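Hypothetical protein (Aquifex aeolicus, PDB 2HEK) is of unknown function but belongs to the HD-domain family, binds zinc and guanosine diphosphate, and may have dGTPase activity. Local coordinates at residues I65-S68 with E73-L76; L233-K238 with F274-Q279; K284-T289 with E362-E367; N208-R213 with P341-L346; V191-V196 with E331-A336. All blocks are in the same frame, centred on the assembly; numbering follows the deposited sequence.

Contact 4 is the buried one of the five, an entirely aliphatic meeting across the two segments, and it touches contact 5 where Ile343 CD1 lies 4.2 Å from Ala336 CB. Contact 5 is a surface contact spanning the outermost strands of one sheet, with a tyrosine and a glutamate on the same leucine. Contacts 1, 2 and 3 are partly buried. The first two join helix to helix and pair an apolar touch with charged groups set too far apart for a salt bridge, bridged by water in contact 2. Contact 3 puts a helix on an edge strand; helix 271-278 of contact 2 leads directly to that strand. Contacts 1 and 2 lie about 42 Å apart, centre to centre.

Contact 1 of 5, residues I65-S68 with E73-L76; sequences ICES and EKEL
Two torsions set the course of Lys74: with CG opposite the backbone N (chi1 175°) and a straight chi2, its CG and CD lie along Cys66, and a bend at chi3 (60°) then directs CE and NZ toward Glu67. The two segments form a helical hairpin within the HD domain, the last turn of helix 51-69 running roughly opposite to the first turn of helix 74-82, with the CA atoms of Cys66 and Lys74 5.8 Å apart. Cys66 meets the aliphatic part of the lysine: its CB makes the close contact, 3.6 Å from Lys74 CG and 3.8 Å from Lys74 CD, while Cys66 SG only borders Lys74 CA, at 4.1 Å, and CG. No hydrogen bond crosses the contact. Glu67, extended beyond CG, passes the end of the lysine at a slant. Glu73, at the N-cap position of the second helix, turns away and makes a salt bridge with Arg133, and Ser68 OG bonds to Ile186 O. The ammonium group is equally near carbon and oxygen: Lys74 NZ is 4.1 Å from both Glu67 CG and Glu67 OE2, probably close enough for a weak attraction, but beyond a salt bridge.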
# COMPACT_ATOMS: atom_id res chain seq x y z
N ILE A 65 17.99 -0.36 -13.58
CA ILE A 65 19.27 0.24 -13.16
C ILE A 65 20.09 0.67 -14.40
O ILE A 65 20.69 1.74 -14.39
CB ILE A 65 20.12 -0.73 -12.30
CG1 ILE A 65 19.46 -1.00 -10.92
CG2 ILE A 65 21.56 -0.19 -12.13
CD1 ILE A 65 20.05 -2.24 -10.18
N CYS A 66 20.11 -0.15 -15.44
CA CYS A 66 20.79 0.23 -16.71
C CYS A 66 20.17 1.51 -17.32
O CYS A 66 20.90 2.38 -17.82
CB CYS A 66 20.72 -0.91 -17.73
SG CYS A 66 21.80 -2.26 -17.26
N GLU A 67 18.85 1.61 -17.29
CA GLU A 67 18.16 2.85 -17.69
C GLU A 67 18.58 4.09 -16.89
O GLU A 67 18.86 5.16 -17.46
CB GLU A 67 16.63 2.67 -17.70
CG GLU A 67 16.15 1.73 -18.80
CD GLU A 67 14.67 1.28 -18.70
OE1 GLU A 67 13.95 1.65 -17.74
OE2 GLU A 67 14.23 0.52 -19.61
N SER A 68 18.66 3.95 -15.57
CA SER A 68 19.08 5.06 -14.71
C SER A 68 20.55 5.42 -14.93
O SER A 68 20.92 6.59 -14.93
CB SER A 68 18.84 4.73 -13.23
OG SER A 68 19.52 5.65 -12.37
N GLU A 73 25.87 -1.49 -22.56
CA GLU A 73 25.65 -2.92 -22.79
C GLU A 73 24.46 -3.42 -21.99
O GLU A 73 24.57 -4.40 -21.25
CB GLU A 73 26.91 -3.71 -22.39
CG GLU A 73 28.23 -3.28 -23.10
CD GLU A 73 29.28 -4.36 -22.95
OE1 GLU A 73 29.10 -5.45 -23.54
OE2 GLU A 73 30.25 -4.16 -22.18
N LYS A 74 23.33 -2.72 -22.10
CA LYS A 74 22.14 -3.04 -21.29
C LYS A 74 21.63 -4.47 -21.53
O LYS A 74 21.38 -5.22 -20.58
CB LYS A 74 21.04 -2.00 -21.56
CG LYS A 74 19.68 -2.30 -20.86
CD LYS A 74 18.71 -1.10 -20.95
CE LYS A 74 18.37 -0.71 -22.38
NZ LYS A 74 17.16 0.19 -22.41
N GLU A 75 21.48 -4.88 -22.78
CA GLU A 75 20.87 -6.19 -23.03
C GLU A 75 21.72 -7.30 -22.43
O GLU A 75 21.21 -8.25 -21.84
CB GLU A 75 20.59 -6.44 -24.51
CG GLU A 75 19.97 -7.84 -24.80
CD GLU A 75 18.55 -8.03 -24.23
OE1 GLU A 75 17.94 -7.07 -23.67
OE2 GLU A 75 18.03 -9.15 -24.39
N LEU A 76 23.04 -7.14 -22.51
CA LEU A 76 23.91 -8.23 -22.07
C LEU A 76 23.84 -8.37 -20.55
O LEU A 76 23.81 -9.49 -20.04
CB LEU A 76 25.37 -7.97 -22.51
CG LEU A 76 26.33 -9.05 -22.04
CD1 LEU A 76 26.07 -10.34 -22.84
CD2 LEU A 76 27.76 -8.59 -22.18

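Contact 2 of 5, residues L233-K238 with F274-Q279; sequences LVEFLK and FERIFQ
Ile277 carries the apolar half of this contact, and its branches part at CB, which points toward helix 224-240. The CG2 branch turns back to its own helix and lies over the centre of the Phe278 ring, 3.7 Å above its plane. CG1 takes the other course, anti to the carbonyl carbon (chi1 -63°), and an extended chi2 of 164° carries the chain on to the neighbouring helix. At its tip, Ile277 CD1 reaches the main chain of Leu233, 3.8 Å from Leu233 CA and 3.9 Å from Leu233 N, and is 4.3 Å from Leu233 CB. The methyl therefore packs mainly on the backbone of Leu233, with the side chain a little farther off. Both helices belong to the HD-associated region. Beside this apolar touch, one water joins Glu235 to Arg276: it donates a short bond to Glu235 OE1 at 2.5 Å and accepts from Arg276 NH1 at 2.8 Å, lying at the guanidinium edge and in its plane. Beyond Arg276 comes His282, a GDP-binding residue, about 5 Å away between side chains. With Glu235 OE1 and Arg276 NH1 4.4 Å apart, the two charged groups do not meet directly; the water supplies the hydrogen-bonded link between them, and Arg312 NE is the salt-bridge partner of the other carboxylate oxygen, Glu235 OE2.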
# COMPACT_ATOMS: atom_id res chain seq x y z
N LEU A 233 18.16 -30.35 7.02
CA LEU A 233 18.13 -30.57 5.59
C LEU A 233 19.52 -30.82 5.01
O LEU A 233 19.73 -31.73 4.21
CB LEU A 233 17.46 -29.39 4.86
CG LEU A 233 17.51 -29.82 3.40
CD1 LEU A 233 16.23 -30.43 2.87
CD2 LEU A 233 17.98 -28.72 2.54
N VAL A 234 20.48 -30.00 5.43
CA VAL A 234 21.82 -30.10 4.87
C VAL A 234 22.49 -31.44 5.27
O VAL A 234 23.17 -32.08 4.46
CB VAL A 234 22.65 -28.82 5.18
CG1 VAL A 234 24.10 -29.03 4.89
CG2 VAL A 234 22.12 -27.65 4.31
N GLU A 235 22.26 -31.89 6.49
CA GLU A 235 22.76 -33.20 6.89
C GLU A 235 22.21 -34.30 5.97
O GLU A 235 22.97 -35.17 5.50
CB GLU A 235 22.41 -33.48 8.36
CG GLU A 235 23.26 -32.66 9.30
CD GLU A 235 22.86 -32.78 10.75
OE1 GLU A 235 22.10 -33.70 11.10
OE2 GLU A 235 23.33 -31.94 11.56
N PHE A 236 20.90 -34.25 5.71
CA PHE A 236 20.27 -35.20 4.80
C PHE A 236 20.81 -35.08 3.38
O PHE A 236 21.19 -36.08 2.79
CB PHE A 236 18.75 -35.05 4.79
CG PHE A 236 18.08 -35.74 3.62
CD1 PHE A 236 18.16 -37.13 3.48
CD2 PHE A 236 17.39 -35.01 2.67
CE1 PHE A 236 17.57 -37.77 2.40
CE2 PHE A 236 16.78 -35.64 1.60
CZ PHE A 236 16.87 -37.02 1.46
N LEU A 237 20.85 -33.86 2.84
CA LEU A 237 21.28 -33.66 1.46
C LEU A 237 22.66 -34.27 1.20
O LEU A 237 22.90 -34.84 0.13
CB LEU A 237 21.24 -32.17 1.05
CG LEU A 237 21.60 -31.90 -0.42
CD1 LEU A 237 20.76 -32.71 -1.44
CD2 LEU A 237 21.52 -30.42 -0.76
N LYS A 238 23.55 -34.18 2.19
CA LYS A 238 24.88 -34.80 2.14
C LYS A 238 24.84 -36.33 2.00
O LYS A 238 25.62 -36.90 1.24
CB LYS A 238 25.71 -34.40 3.37
CG LYS A 238 26.37 -33.05 3.23
CD LYS A 238 26.93 -32.59 4.56
CE LYS A 238 27.22 -31.08 4.54
NZ LYS A 238 27.39 -30.49 5.91
N PHE A 274 13.33 -37.31 7.82
CA PHE A 274 11.97 -36.95 7.46
C PHE A 274 11.22 -36.39 8.66
O PHE A 274 10.55 -35.38 8.55
CB PHE A 274 11.19 -38.13 6.85
CG PHE A 274 9.70 -37.88 6.75
CD1 PHE A 274 9.15 -37.28 5.62
CD2 PHE A 274 8.84 -38.23 7.79
CE1 PHE A 274 7.77 -37.04 5.53
CE2 PHE A 274 7.46 -37.99 7.72
CZ PHE A 274 6.93 -37.40 6.59
N GLU A 275 11.32 -37.06 9.80
CA GLU A 275 10.60 -36.61 10.98
C GLU A 275 11.03 -35.22 11.46
O GLU A 275 10.19 -34.38 11.80
CB GLU A 275 10.75 -37.63 12.10
CG GLU A 275 9.99 -38.93 11.77
CD GLU A 275 10.11 -40.00 12.83
OE1 GLU A 275 10.59 -39.68 13.96
OE2 GLU A 275 9.73 -41.17 12.54
N ARG A 276 12.34 -35.00 11.47
CA ARG A 276 12.95 -33.73 11.93
C ARG A 276 12.56 -32.55 11.04
O ARG A 276 12.44 -31.41 11.51
CB ARG A 276 14.47 -33.86 11.94
CG ARG A 276 14.97 -34.75 13.08
CD ARG A 276 16.45 -35.13 12.91
NE ARG A 276 16.89 -35.93 14.07
CZ ARG A 276 18.15 -36.23 14.37
NH1 ARG A 276 19.15 -35.79 13.63
NH2 ARG A 276 18.40 -36.98 15.45
N ILE A 277 12.41 -32.83 9.75
CA ILE A 277 12.14 -31.76 8.79
C ILE A 277 10.64 -31.57 8.55
O ILE A 277 10.17 -30.44 8.54
CB ILE A 277 12.81 -32.01 7.45
CG1 ILE A 277 14.34 -32.04 7.61
CG2 ILE A 277 12.39 -30.90 6.43
CD1 ILE A 277 15.07 -32.65 6.42
N PHE A 278 9.90 -32.67 8.37
CA PHE A 278 8.51 -32.59 7.91
C PHE A 278 7.43 -32.95 8.93
O PHE A 278 6.26 -32.65 8.71
CB PHE A 278 8.34 -33.42 6.64
CG PHE A 278 8.99 -32.80 5.44
CD1 PHE A 278 9.99 -33.46 4.76
CD2 PHE A 278 8.60 -31.52 5.00
CE1 PHE A 278 10.59 -32.90 3.65
CE2 PHE A 278 9.20 -30.94 3.91
CZ PHE A 278 10.20 -31.63 3.22
N GLN A 279 7.81 -33.56 10.05
CA GLN A 279 6.83 -33.90 11.09
C GLN A 279 6.96 -33.09 12.36
O GLN A 279 6.62 -33.55 13.44
CB GLN A 279 6.98 -35.36 11.49
CG GLN A 279 6.48 -36.37 10.46
CD GLN A 279 6.33 -37.77 11.03
OE1 GLN A 279 6.59 -37.99 12.22
NE2 GLN A 279 5.94 -38.85 10.39
O HOH W 1 19.64 -34.05 11.53

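Contact 3 of 5, residues K284-T289 with E362-E367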
# COMPACT_ATOMS: atom_id res chain seq x y z
N LYS A 284 14.84 -28.63 19.28
CA LYS A 284 14.22 -27.47 19.88
C LYS A 284 15.29 -26.47 20.37
O LYS A 284 16.34 -26.88 20.85
CB LYS A 284 13.30 -27.95 21.00
CG LYS A 284 12.56 -26.88 21.74
CD LYS A 284 11.37 -27.49 22.47
CE LYS A 284 10.43 -26.43 23.00
NZ LYS A 284 9.15 -27.05 23.47
N THR A 285 15.03 -25.18 20.24
CA THR A 285 16.00 -24.16 20.64
C THR A 285 16.15 -24.16 22.18
O THR A 285 15.19 -23.94 22.90
CB THR A 285 15.60 -22.73 20.17
OG1 THR A 285 15.33 -22.75 18.76
CG2 THR A 285 16.72 -21.76 20.42
N LEU A 286 17.35 -24.43 22.65
CA LEU A 286 17.60 -24.36 24.10
C LEU A 286 18.09 -22.96 24.49
O LEU A 286 17.64 -22.38 25.48
CB LEU A 286 18.62 -25.43 24.51
CG LEU A 286 19.06 -25.54 25.98
CD1 LEU A 286 17.87 -25.85 26.89
CD2 LEU A 286 20.11 -26.62 26.08
N LEU A 287 19.00 -22.41 23.70
CA LEU A 287 19.58 -21.11 23.95
C LEU A 287 19.67 -20.32 22.65
O LEU A 287 20.14 -20.83 21.64
CB LEU A 287 20.99 -21.27 24.53
CG LEU A 287 21.78 -19.99 24.83
CD1 LEU A 287 21.11 -19.24 25.96
CD2 LEU A 287 23.26 -20.27 25.14
N SER A 288 19.31 -19.04 22.71
CA SER A 288 19.51 -18.14 21.60
C SER A 288 20.03 -16.90 22.25
O SER A 288 19.35 -16.27 23.05
CB SER A 288 18.22 -17.84 20.83
OG SER A 288 18.40 -16.78 19.89
N THR A 289 21.28 -16.53 21.96
CA THR A 289 21.82 -15.39 22.62
C THR A 289 22.79 -14.58 21.77
O THR A 289 23.33 -15.08 20.77
CB THR A 289 22.56 -15.82 23.89
OG1 THR A 289 23.01 -14.67 24.60
CG2 THR A 289 23.75 -16.71 23.54
N GLU A 362 13.60 -30.90 28.06
CA GLU A 362 13.27 -30.58 29.45
C GLU A 362 14.37 -31.08 30.38
O GLU A 362 14.69 -30.44 31.38
CB GLU A 362 11.90 -31.14 29.87
CG GLU A 362 10.73 -30.13 29.74
CD GLU A 362 10.74 -29.02 30.82
OE1 GLU A 362 11.29 -29.25 31.93
OE2 GLU A 362 10.19 -27.93 30.56
N LYS A 363 14.97 -32.22 30.01
CA LYS A 363 16.09 -32.79 30.76
C LYS A 363 17.32 -31.89 30.72
O LYS A 363 17.99 -31.70 31.73
CB LYS A 363 16.46 -34.18 30.23
CG LYS A 363 15.53 -35.31 30.67
CD LYS A 363 16.10 -36.67 30.25
CE LYS A 363 15.22 -37.83 30.71
NZ LYS A 363 15.78 -39.14 30.29
N ALA A 364 17.61 -31.34 29.54
CA ALA A 364 18.75 -30.43 29.37
C ALA A 364 18.51 -29.08 30.01
O ALA A 364 19.44 -28.44 30.48
CB ALA A 364 19.10 -30.28 27.90
N ARG A 365 17.25 -28.65 30.04
CA ARG A 365 16.90 -27.33 30.54
C ARG A 365 17.16 -27.20 32.04
O ARG A 365 17.96 -26.36 32.45
CB ARG A 365 15.43 -27.02 30.24
CG ARG A 365 15.03 -25.58 30.51
CD ARG A 365 13.53 -25.40 30.42
NE ARG A 365 13.13 -24.02 30.68
CZ ARG A 365 11.87 -23.59 30.66
NH1 ARG A 365 10.88 -24.44 30.41
NH2 ARG A 365 11.60 -22.32 30.93
N SER A 366 16.51 -28.05 32.84
CA SER A 366 16.68 -28.02 34.30
C SER A 366 18.07 -28.49 34.79
O SER A 366 18.52 -28.09 35.87
CB SER A 366 15.55 -28.80 35.01
OG SER A 366 15.61 -30.19 34.73
N GLU A 367 18.75 -29.30 33.99
CA GLU A 367 20.14 -29.69 34.26
C GLU A 367 21.14 -28.58 33.92
O GLU A 367 22.34 -28.74 34.17
CB GLU A 367 20.50 -30.98 33.52
CG GLU A 367 20.09 -32.27 34.25
CD GLU A 367 21.21 -32.84 35.11
OE1 GLU A 367 21.61 -32.20 36.11
OE2 GLU A 367 21.69 -33.96 34.79
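Leu286, which meets the C-terminal helix 361-366, is part of a classic beta bulge: Leu286 and Leu287 both face Ile354 of the adjoining strand, and Leu286 departs from extended geometry with a psi of -44°. From there its side chain points at the helix. A chi1 of 180° carries CG toward helix 361-366, and a chi2 of 60° sets the two methyls on successive residues of it. Leu286 CD2 lies 4.2 Å from Ala364 CB, methyl to methyl. Leu286 CD1 meets the next residue closer to its main chain, 4.1 Å from Arg365 CA and 4.3 Å from Arg365 CB. The arginine thus contributes the root of its side chain, while the rest, fully extended, runs on to a salt bridge with its own helix, Arg365 NH1 to Glu362 OE2 at 3.6 Å. No hydrogen bond crosses between the segments, so the contact is apolar, and with 7.1 Å between the CA atoms of Leu286 and Arg365 a single leucine spans the gap. Around it, strand 284-289 is an edge of a three-stranded antiparallel sheet and bonds to strand 349-356. Thr285 O accepts from Trp361 NE1 at the start of the helix, and Lys284 makes a cation-pi contact with the same indole. Leu286 also touches Leu302 of helix 292-305 and Val356 of the central strand, which sets it between that helix, its own sheet and helix 361-366.

Contact 4 of 5, residues N208-R213 with P341-L346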
# COMPACT_ATOMS: atom_id res chain seq x y z
N ASN A 208 17.61 3.51 4.23
CA ASN A 208 16.42 2.68 4.26
C ASN A 208 16.72 1.26 3.73
O ASN A 208 16.27 0.26 4.28
CB ASN A 208 15.30 3.29 3.41
CG ASN A 208 14.10 2.38 3.32
OD1 ASN A 208 13.51 2.06 4.32
ND2 ASN A 208 13.80 1.88 2.13
N PHE A 209 17.48 1.19 2.65
CA PHE A 209 17.85 -0.10 2.05
C PHE A 209 18.61 -0.98 3.05
O PHE A 209 18.27 -2.15 3.23
CB PHE A 209 18.67 0.16 0.77
CG PHE A 209 19.22 -1.09 0.16
CD1 PHE A 209 18.39 -1.94 -0.55
CD2 PHE A 209 20.55 -1.44 0.37
CE1 PHE A 209 18.89 -3.15 -1.10
CE2 PHE A 209 21.08 -2.65 -0.18
CZ PHE A 209 20.23 -3.50 -0.93
N LEU A 210 19.62 -0.42 3.72
CA LEU A 210 20.40 -1.19 4.71
C LEU A 210 19.57 -1.64 5.92
O LEU A 210 19.78 -2.74 6.42
CB LEU A 210 21.64 -0.40 5.18
CG LEU A 210 22.58 -0.02 4.02
CD1 LEU A 210 23.53 1.08 4.50
CD2 LEU A 210 23.37 -1.29 3.51
N ILE A 211 18.65 -0.78 6.38
CA ILE A 211 17.74 -1.15 7.49
C ILE A 211 16.77 -2.24 7.04
O ILE A 211 16.49 -3.22 7.78
CB ILE A 211 16.88 0.04 7.97
CG1 ILE A 211 17.75 1.17 8.54
CG2 ILE A 211 15.90 -0.45 9.03
CD1 ILE A 211 18.69 0.76 9.64
N SER A 212 16.24 -2.09 5.83
CA SER A 212 15.34 -3.14 5.30
C SER A 212 16.08 -4.48 5.23
O SER A 212 15.53 -5.54 5.59
CB SER A 212 14.72 -2.69 3.99
OG SER A 212 15.56 -3.02 2.87
N ARG A 213 17.34 -4.45 4.82
CA ARG A 213 18.13 -5.69 4.81
C ARG A 213 18.34 -6.26 6.22
O ARG A 213 18.21 -7.48 6.46
CB ARG A 213 19.48 -5.41 4.12
CG ARG A 213 20.37 -6.59 3.96
CD ARG A 213 21.71 -6.14 3.26
NE ARG A 213 22.56 -7.31 3.01
CZ ARG A 213 23.55 -7.71 3.82
NH1 ARG A 213 23.83 -7.04 4.95
NH2 ARG A 213 24.27 -8.78 3.51
N PRO A 341 26.29 9.41 9.88
CA PRO A 341 26.64 8.87 11.20
C PRO A 341 25.85 7.56 11.49
O PRO A 341 26.39 6.63 12.11
CB PRO A 341 26.22 9.99 12.17
CG PRO A 341 26.24 11.25 11.33
CD PRO A 341 25.77 10.79 9.96
N LEU A 342 24.61 7.48 11.00
CA LEU A 342 23.80 6.29 11.33
C LEU A 342 24.42 5.01 10.70
O LEU A 342 24.65 3.99 11.37
CB LEU A 342 22.35 6.49 10.88
CG LEU A 342 21.55 5.17 10.88
CD1 LEU A 342 21.27 4.79 12.30
CD2 LEU A 342 20.28 5.23 10.07
N ILE A 343 24.70 5.07 9.41
CA ILE A 343 25.36 3.97 8.73
C ILE A 343 26.70 3.63 9.43
O ILE A 343 27.03 2.43 9.63
CB ILE A 343 25.57 4.30 7.25
CG1 ILE A 343 24.21 4.36 6.53
CG2 ILE A 343 26.49 3.31 6.61
CD1 ILE A 343 24.29 4.71 5.05
N ALA A 344 27.44 4.68 9.81
CA ALA A 344 28.71 4.55 10.54
C ALA A 344 28.53 3.73 11.81
O ALA A 344 29.48 3.09 12.28
CB ALA A 344 29.26 5.94 10.92
N SER A 345 27.31 3.76 12.35
CA SER A 345 27.02 3.17 13.65
C SER A 345 26.30 1.80 13.64
O SER A 345 26.16 1.17 14.72
CB SER A 345 26.13 4.13 14.41
OG SER A 345 24.79 3.94 14.00
N LEU A 346 25.80 1.35 12.49
CA LEU A 346 25.07 0.07 12.41
C LEU A 346 25.96 -1.09 12.85
O LEU A 346 27.01 -1.33 12.27
CB LEU A 346 24.58 -0.21 10.98
CG LEU A 346 23.52 0.75 10.41
CD1 LEU A 346 23.33 0.56 8.88
CD2 LEU A 346 22.18 0.56 11.16
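Leu342 O is gripped twice by one residue: Ser345 OG reaches it at 2.6 Å in the carbonyl plane, on a lone pair (C=O...OG 124°), and Ser345 N at 2.8 Å. Both bonds join Ser345 to the residue three places before it. Ile343 of helix 341-345 and Leu346, which follows Ser345, press on Leu210 and Ile211. A similar serine bond occurs on the other side, where Phe209 O takes both Ser212 OG, tilted 24° out of the carbonyl plane, and Arg213 N from the same face of that plane. The contact itself is aliphatic, and it docks the short helix 341-345 and the adjoining Leu346 on the long helix 203-221, which lies in the HD-associated region. Leu210 and Ile343 lie nearly perpendicular and meet at their ends, Leu210 CD1 to Ile343 CD1 at 3.7 Å. Leu346 spreads its methyls over two successive residues: Leu346 CD1 lies 4.2 Å from Leu210 CB, and Leu346 CD2 lies 3.8 Å from Ile211 CD1. Ile211 gets there through a bend at chi2 (-55°), which swings CD1 to Leu346. Ser345 O bonds to Ser345 OG of the third subunit, and Leu342 packs on Tyr214 of that same subunit.

Contact 5 of 5, residues V191-V196 with E331-A336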
# COMPACT_ATOMS: atom_id res chain seq x y z
N VAL A 191 27.26 6.26 -11.87
CA VAL A 191 28.59 5.67 -12.16
C VAL A 191 29.70 6.73 -11.99
O VAL A 191 29.69 7.80 -12.64
CB VAL A 191 28.66 5.13 -13.60
CG1 VAL A 191 29.99 4.43 -13.85
CG2 VAL A 191 27.48 4.21 -13.89
N TYR A 192 30.65 6.45 -11.12
CA TYR A 192 31.76 7.38 -10.91
C TYR A 192 33.03 6.57 -10.76
O TYR A 192 33.07 5.60 -9.99
CB TYR A 192 31.47 8.29 -9.72
CG TYR A 192 32.44 9.44 -9.58
CD1 TYR A 192 32.21 10.65 -10.20
CD2 TYR A 192 33.60 9.30 -8.82
CE1 TYR A 192 33.09 11.71 -10.08
CE2 TYR A 192 34.49 10.35 -8.69
CZ TYR A 192 34.23 11.55 -9.32
OH TYR A 192 35.13 12.58 -9.21
N GLU A 193 34.06 6.97 -11.50
CA GLU A 193 35.34 6.24 -11.45
C GLU A 193 35.06 4.76 -11.68
O GLU A 193 35.60 3.89 -10.99
CB GLU A 193 36.03 6.44 -10.09
CG GLU A 193 36.75 7.78 -9.88
CD GLU A 193 37.25 7.93 -8.44
OE1 GLU A 193 37.45 6.88 -7.76
OE2 GLU A 193 37.44 9.09 -7.98
N ASN A 194 34.18 4.48 -12.63
CA ASN A 194 33.78 3.11 -12.95
C ASN A 194 33.16 2.26 -11.81
O ASN A 194 33.16 1.03 -11.88
CB ASN A 194 34.97 2.38 -13.59
CG ASN A 194 34.53 1.34 -14.57
OD1 ASN A 194 34.70 0.15 -14.33
ND2 ASN A 194 33.91 1.78 -15.67
N LYS A 195 32.64 2.92 -10.78
CA LYS A 195 31.89 2.21 -9.72
C LYS A 195 30.44 2.65 -9.76
O LYS A 195 30.14 3.78 -10.18
CB LYS A 195 32.45 2.52 -8.34
CG LYS A 195 33.88 2.11 -8.07
CD LYS A 195 34.38 2.78 -6.79
CE LYS A 195 35.85 3.22 -6.91
NZ LYS A 195 36.80 2.07 -7.07
N VAL A 196 29.54 1.77 -9.32
CA VAL A 196 28.16 2.16 -9.00
C VAL A 196 28.19 2.82 -7.63
O VAL A 196 28.61 2.21 -6.64
CB VAL A 196 27.18 0.94 -8.99
CG1 VAL A 196 25.73 1.40 -8.62
CG2 VAL A 196 27.17 0.24 -10.35
N GLU A 331 31.71 17.56 -2.55
CA GLU A 331 33.16 17.52 -2.33
C GLU A 331 33.82 16.29 -2.96
O GLU A 331 34.96 15.95 -2.63
CB GLU A 331 33.47 17.51 -0.83
CG GLU A 331 32.62 18.45 0.03
CD GLU A 331 32.57 18.01 1.48
OE1 GLU A 331 31.96 16.95 1.77
OE2 GLU A 331 33.14 18.72 2.34
N GLY A 332 33.12 15.61 -3.86
CA GLY A 332 33.61 14.35 -4.45
C GLY A 332 33.21 13.10 -3.67
O GLY A 332 32.38 13.15 -2.76
N LEU A 333 33.83 11.98 -4.03
CA LEU A 333 33.44 10.66 -3.57
C LEU A 333 33.86 10.35 -2.15
O LEU A 333 35.03 10.46 -1.80
CB LEU A 333 34.04 9.61 -4.50
CG LEU A 333 33.28 8.30 -4.64
CD1 LEU A 333 31.87 8.56 -5.19
CD2 LEU A 333 34.04 7.36 -5.55
N LYS A 334 32.90 9.94 -1.33
CA LYS A 334 33.16 9.54 0.05
C LYS A 334 32.68 8.10 0.29
O LYS A 334 31.88 7.57 -0.48
CB LYS A 334 32.45 10.47 1.02
CG LYS A 334 32.67 11.98 0.80
CD LYS A 334 33.97 12.48 1.43
CE LYS A 334 33.95 14.00 1.62
NZ LYS A 334 35.30 14.60 1.40
N LYS A 335 33.16 7.49 1.37
CA LYS A 335 32.54 6.30 1.94
C LYS A 335 31.23 6.70 2.61
O LYS A 335 31.15 7.79 3.20
CB LYS A 335 33.45 5.69 3.00
CG LYS A 335 34.71 5.04 2.49
CD LYS A 335 34.41 3.82 1.65
CE LYS A 335 35.55 2.83 1.72
NZ LYS A 335 35.42 1.86 0.62
N ALA A 336 30.20 5.84 2.54
CA ALA A 336 28.87 6.15 3.10
C ALA A 336 28.88 6.48 4.58
O ALA A 336 28.11 7.34 5.04
CB ALA A 336 27.86 5.01 2.81
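The Tyr192 ring receives Leu333 at a slant: Leu333 CD2 comes within 3.8 Å of Tyr192 CD2, and the other methyl, Leu333 CD1, is 4.1 Å from the same ring atom. Both methyls therefore gather at CD2 of the ring, and the two side chains run side by side in opposite senses. The tyrosine is brought there by a chi1 of -170°, which holds CG anti to the backbone N and sends the ring toward strand 332-335. The second flat group, the carboxylate of Glu193, stands at the end of an extended chain that passes Leu333 at an angle, with Glu193 OE1 4.1 Å from Leu333 CD2. That methyl is thus met by an aromatic carbon and a carboxylate oxygen, in van der Waals contacts with no hydrogen bond between the segments. On the far strand, Gly332 precedes Leu333 with a phi of 90°, a backbone conformation suited to glycine, since a side chain would press on the carbonyl O before it. Within the sheet, Tyr192 touches Val197 and Leu328, and Leu333 touches Val197 and Tyr326, all from the two inner strands. Glu193 belongs to a type I' turn closed by Tyr192 N to Lys195 O at 2.9 Å and Lys195 N to Tyr192 O at 2.8 Å. This is a beta hairpin with a two-residue turn, Glu193-Asn194, at one margin of a four-stranded mixed sheet, whose outermost strands here meet by side chains across the two strands between them.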